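Local coordinates for periplasmic sugar-binding domain protein (Pseudomonas fluorescens Pf-5, PDB 3H75) that probably binds a sugar in the periplasm, as a two-domain member of the bacterial solute-binding protein 2 family, at residues Trp114-Gly126 and Gly286-Leu298. Numbering follows the deposited sequence.
Sequences WIGSMVGDDEEAG and GGPDWQLSLFQAL
Asp121 OD1 is gripped by two backbone amides, Leu294 N and Phe295 N, each 3.1 Å away. Phe295 N donates to its syn lone pair on a nearly straight bond (172°), while Leu294 N comes from above the carboxylate plane. With chi1 at 56°, CG sits between the backbone N and carbonyl carbon, which turns the carboxylate toward these amides; OD2 accepts from two waters, one bridging to Phe295 O. Replaced by alanine, Asp121 would offer them no acceptor, and the turn carrying them would probably be freer to shift. Phe295 lays one ring face against Ala125 CB of helix 122-137, whose small methyl makes a CH-pi contact 3.8 Å from the ring centroid. Upstream, strands 115-119 and 289-291 run parallel, Ser117 and Val119 using both N and O in the ladder. Ser117 OG, on a short side chain, donates to the anti side of Asp289 OD1 (2.6 Å), while Arg101 pairs with the other carboxylate oxygen. On the other face Met118, present as selenomethionine, bends at chi3 (-82°), bringing CE to the five-membered ring of Trp290 in an off-centre CH-pi contact. Strand 289-291 thus edges the parallel sheet, and both segments then pass as interdomain crossovers into helix 122-137 and strand 296-297, the latter antiparallel to 257-260.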
loop_
_atom_site.group_PDB
_atom_site.type_symbol
_atom_site.label_atom_id
_atom_site.label_comp_id
_atom_site.label_asym_id
_atom_site.label_seq_id
_atom_site.Cartn_x
_atom_site.Cartn_y
_atom_site.Cartn_z
ATOM N N TRP A 114 -9.759 6.637 22.897
ATOM C CA TRP A 114 -8.416 6.283 22.447
ATOM C C TRP A 114 -8.348 6.238 20.927
ATOM O O TRP A 114 -9.230 5.681 20.270
ATOM C CB TRP A 114 -8.008 4.915 23.001
ATOM C CG TRP A 114 -6.602 4.500 22.639
ATOM C CD1 TRP A 114 -5.448 4.861 23.276
ATOM C CD2 TRP A 114 -6.208 3.650 21.552
ATOM N NE1 TRP A 114 -4.361 4.288 22.657
ATOM C CE2 TRP A 114 -4.799 3.541 21.594
ATOM C CE3 TRP A 114 -6.907 2.972 20.544
ATOM C CZ2 TRP A 114 -4.075 2.776 20.670
ATOM C CZ3 TRP A 114 -6.188 2.212 19.624
ATOM C CH2 TRP A 114 -4.786 2.123 19.694
ATOM N N ILE A 115 -7.292 6.824 20.374
ATOM C CA ILE A 115 -7.088 6.840 18.932
ATOM C C ILE A 115 -5.613 6.608 18.630
ATOM O O ILE A 115 -4.753 7.351 19.094
ATOM C CB ILE A 115 -7.507 8.189 18.312
ATOM C CG1 ILE A 115 -8.992 8.448 18.572
ATOM C CG2 ILE A 115 -7.238 8.173 16.813
ATOM C CD1 ILE A 115 -9.466 9.815 18.120
ATOM N N GLY A 116 -5.328 5.567 17.855
ATOM C CA GLY A 116 -3.955 5.266 17.495
ATOM C C GLY A 116 -3.843 5.225 15.983
ATOM O O GLY A 116 -4.843 5.402 15.291
ATOM N N SER A 117 -2.636 5.010 15.471
ATOM C CA SER A 117 -2.433 4.943 14.028
ATOM C C SER A 117 -1.240 4.065 13.684
ATOM O O SER A 117 -0.410 3.753 14.539
ATOM C CB SER A 117 -2.222 6.347 13.445
ATOM O OG SER A 117 -1.005 6.929 13.891
HETATM N N MSE A 118 -1.164 3.662 12.421
HETATM C CA MSE A 118 -0.066 2.826 11.954
HETATM C C MSE A 118 0.123 3.109 10.479
HETATM O O MSE A 118 -0.821 2.994 9.698
HETATM C CB MSE A 118 -0.389 1.350 12.153
HETATM C CG MSE A 118 0.722 0.431 11.673
HETATM SE SE MSE A 118 0.386 -1.408 12.098
HETATM C CE MSE A 118 1.002 -1.414 13.938
ATOM N N VAL A 119 1.341 3.474 10.098
ATOM C CA VAL A 119 1.622 3.795 8.708
ATOM C C VAL A 119 2.868 3.105 8.187
ATOM O O VAL A 119 3.734 2.685 8.959
ATOM C CB VAL A 119 1.814 5.311 8.526
ATOM C CG1 VAL A 119 0.610 6.054 9.080
ATOM C CG2 VAL A 119 3.095 5.764 9.222
ATOM N N GLY A 120 2.948 3.001 6.864
ATOM C CA GLY A 120 4.095 2.393 6.225
ATOM C C GLY A 120 5.007 3.475 5.679
ATOM O O GLY A 120 5.030 4.593 6.203
ATOM N N ASP A 121 5.755 3.161 4.626
ATOM C CA ASP A 121 6.673 4.137 4.049
ATOM C C ASP A 121 6.457 4.360 2.552
ATOM O O ASP A 121 7.329 4.070 1.728
ATOM C CB ASP A 121 8.131 3.732 4.351
ATOM C CG ASP A 121 8.486 2.326 3.871
ATOM O OD1 ASP A 121 7.584 1.473 3.714
ATOM O OD2 ASP A 121 9.694 2.068 3.671
ATOM N N ASP A 122 5.285 4.899 2.217
ATOM C CA ASP A 122 4.920 5.177 0.829
ATOM C C ASP A 122 5.887 6.123 0.118
ATOM O O ASP A 122 6.212 5.921 -1.052
ATOM C CB ASP A 122 3.503 5.766 0.747
ATOM C CG ASP A 122 2.409 4.711 0.877
ATOM O OD1 ASP A 122 2.414 3.744 0.093
ATOM O OD2 ASP A 122 1.536 4.858 1.758
ATOM N N GLU A 123 6.339 7.169 0.803
ATOM C CA GLU A 123 7.255 8.114 0.172
ATOM C C GLU A 123 8.537 7.407 -0.264
ATOM O O GLU A 123 9.020 7.619 -1.379
ATOM C CB GLU A 123 7.590 9.262 1.126
ATOM C CG GLU A 123 8.272 10.443 0.449
ATOM C CD GLU A 123 8.528 11.594 1.404
ATOM O OE1 GLU A 123 7.625 11.906 2.208
ATOM O OE2 GLU A 123 9.623 12.191 1.346
ATOM N N GLU A 124 9.082 6.562 0.605
ATOM C CA GLU A 124 10.300 5.832 0.275
ATOM C C GLU A 124 10.067 4.966 -0.960
ATOM O O GLU A 124 10.926 4.877 -1.834
ATOM C CB GLU A 124 10.736 4.946 1.446
ATOM C CG GLU A 124 11.959 4.078 1.144
ATOM C CD GLU A 124 13.251 4.871 1.021
ATOM O OE1 GLU A 124 13.199 6.106 0.835
ATOM O OE2 GLU A 124 14.330 4.249 1.102
ATOM N N ALA A 125 8.899 4.337 -1.041
ATOM C CA ALA A 125 8.587 3.484 -2.186
ATOM C C ALA A 125 8.595 4.274 -3.497
ATOM O O ALA A 125 9.135 3.812 -4.511
ATOM C CB ALA A 125 7.238 2.811 -1.985
ATOM N N GLY A 126 7.999 5.463 -3.478
ATOM C CA GLY A 126 7.953 6.289 -4.673
ATOM C C GLY A 126 9.338 6.744 -5.085
ATOM O O GLY A 126 9.684 6.786 -6.265
ATOM N N GLY A 286 6.226 1.133 20.800
ATOM C CA GLY A 286 6.090 1.987 19.632
ATOM C C GLY A 286 4.785 2.725 19.392
ATOM O O GLY A 286 4.700 3.516 18.452
ATOM N N GLY A 287 3.772 2.485 20.218
ATOM C CA GLY A 287 2.493 3.153 20.027
ATOM C C GLY A 287 2.409 4.552 20.618
ATOM O O GLY A 287 3.375 5.039 21.210
ATOM N N PRO A 288 1.255 5.227 20.471
ATOM C CA PRO A 288 0.070 4.710 19.779
ATOM C C PRO A 288 0.098 4.965 18.272
ATOM O O PRO A 288 -0.799 4.532 17.552
ATOM C CB PRO A 288 -1.067 5.452 20.463
ATOM C CG PRO A 288 -0.469 6.799 20.670
ATOM C CD PRO A 288 0.932 6.478 21.182
ATOM N N ASP A 289 1.124 5.675 17.808
ATOM C CA ASP A 289 1.263 5.986 16.389
ATOM C C ASP A 289 2.506 5.324 15.808
ATOM O O ASP A 289 3.592 5.905 15.796
ATOM C CB ASP A 289 1.336 7.499 16.179
ATOM C CG ASP A 289 0.113 8.217 16.710
ATOM O OD1 ASP A 289 -1.013 7.844 16.320
ATOM O OD2 ASP A 289 0.277 9.156 17.518
ATOM N N TRP A 290 2.328 4.102 15.321
ATOM C CA TRP A 290 3.414 3.325 14.744
ATOM C C TRP A 290 3.825 3.795 13.354
ATOM O O TRP A 290 2.981 4.096 12.510
ATOM C CB TRP A 290 3.007 1.855 14.669
ATOM C CG TRP A 290 3.036 1.141 15.988
ATOM C CD1 TRP A 290 4.095 0.479 16.535
ATOM C CD2 TRP A 290 1.954 1.009 16.920
ATOM N NE1 TRP A 290 3.744 -0.062 17.749
ATOM C CE2 TRP A 290 2.433 0.248 18.010
ATOM C CE3 TRP A 290 0.626 1.458 16.940
ATOM C CZ2 TRP A 290 1.631 -0.076 19.112
ATOM C CZ3 TRP A 290 -0.171 1.137 18.035
ATOM C CH2 TRP A 290 0.334 0.377 19.105
ATOM N N GLN A 291 5.135 3.855 13.131
ATOM C CA GLN A 291 5.699 4.245 11.843
ATOM C C GLN A 291 6.549 3.051 11.418
ATOM O O GLN A 291 7.567 2.748 12.045
ATOM C CB GLN A 291 6.567 5.496 11.991
ATOM C CG GLN A 291 5.807 6.710 12.510
ATOM C CD GLN A 291 6.691 7.937 12.670
ATOM O OE1 GLN A 291 7.275 8.430 11.704
ATOM N NE2 GLN A 291 6.792 8.435 13.897
ATOM N N LEU A 292 6.126 2.369 10.359
ATOM C CA LEU A 292 6.834 1.184 9.896
ATOM C C LEU A 292 7.448 1.324 8.512
ATOM O O LEU A 292 6.990 2.112 7.689
ATOM C CB LEU A 292 5.880 -0.015 9.876
ATOM C CG LEU A 292 4.988 -0.276 11.096
ATOM C CD1 LEU A 292 4.092 -1.472 10.822
ATOM C CD2 LEU A 292 5.847 -0.533 12.322
ATOM N N SER A 293 8.504 0.552 8.279
ATOM C CA SER A 293 9.165 0.509 6.984
ATOM C C SER A 293 8.804 -0.882 6.494
ATOM O O SER A 293 9.387 -1.872 6.933
ATOM C CB SER A 293 10.685 0.641 7.134
ATOM O OG SER A 293 11.045 1.959 7.514
ATOM N N LEU A 294 7.820 -0.960 5.604
ATOM C CA LEU A 294 7.365 -2.246 5.097
ATOM C C LEU A 294 7.745 -2.528 3.650
ATOM O O LEU A 294 7.905 -3.689 3.266
ATOM C CB LEU A 294 5.841 -2.352 5.239
ATOM C CG LEU A 294 5.268 -2.243 6.654
ATOM C CD1 LEU A 294 3.753 -2.265 6.585
ATOM C CD2 LEU A 294 5.778 -3.399 7.513
ATOM N N PHE A 295 7.897 -1.479 2.849
ATOM C CA PHE A 295 8.224 -1.666 1.441
ATOM C C PHE A 295 9.617 -2.191 1.157
ATOM O O PHE A 295 10.592 -1.802 1.798
ATOM C CB PHE A 295 8.029 -0.364 0.663
ATOM C CG PHE A 295 6.601 -0.065 0.329
ATOM C CD1 PHE A 295 5.868 -0.923 -0.482
ATOM C CD2 PHE A 295 5.989 1.084 0.813
ATOM C CE1 PHE A 295 4.540 -0.639 -0.808
ATOM C CE2 PHE A 295 4.662 1.378 0.493
ATOM C CZ PHE A 295 3.938 0.512 -0.320
ATOM N N GLN A 296 9.682 -3.087 0.181
ATOM C CA GLN A 296 10.931 -3.680 -0.274
ATOM C C GLN A 296 10.823 -3.863 -1.777
ATOM O O GLN A 296 9.767 -4.238 -2.286
ATOM C CB GLN A 296 11.162 -5.056 0.351
ATOM C CG GLN A 296 11.590 -5.061 1.801
ATOM C CD GLN A 296 11.895 -6.464 2.292
ATOM O OE1 GLN A 296 12.647 -7.205 1.653
ATOM N NE2 GLN A 296 11.320 -6.836 3.433
ATOM N N ALA A 297 11.912 -3.587 -2.484
ATOM C CA ALA A 297 11.945 -3.787 -3.928
ATOM C C ALA A 297 12.221 -5.283 -4.062
ATOM O O ALA A 297 13.357 -5.731 -3.903
ATOM C CB ALA A 297 13.072 -2.977 -4.545
ATOM N N LEU A 298 11.172 -6.050 -4.340
ATOM C CA LEU A 298 11.268 -7.500 -4.443
ATOM C C LEU A 298 12.299 -8.056 -5.403
ATOM O O LEU A 298 12.507 -7.523 -6.486
ATOM C CB LEU A 298 9.915 -8.092 -4.827
ATOM C CG LEU A 298 8.735 -7.919 -3.874
ATOM C CD1 LEU A 298 7.501 -8.533 -4.526
ATOM C CD2 LEU A 298 9.027 -8.587 -2.538
HETATM O O HOH W 1 1.568 6.332 12.617
HETATM O O HOH W 2 11.132 -0.148 3.628
HETATM O O HOH W 3 11.591 3.519 5.158
#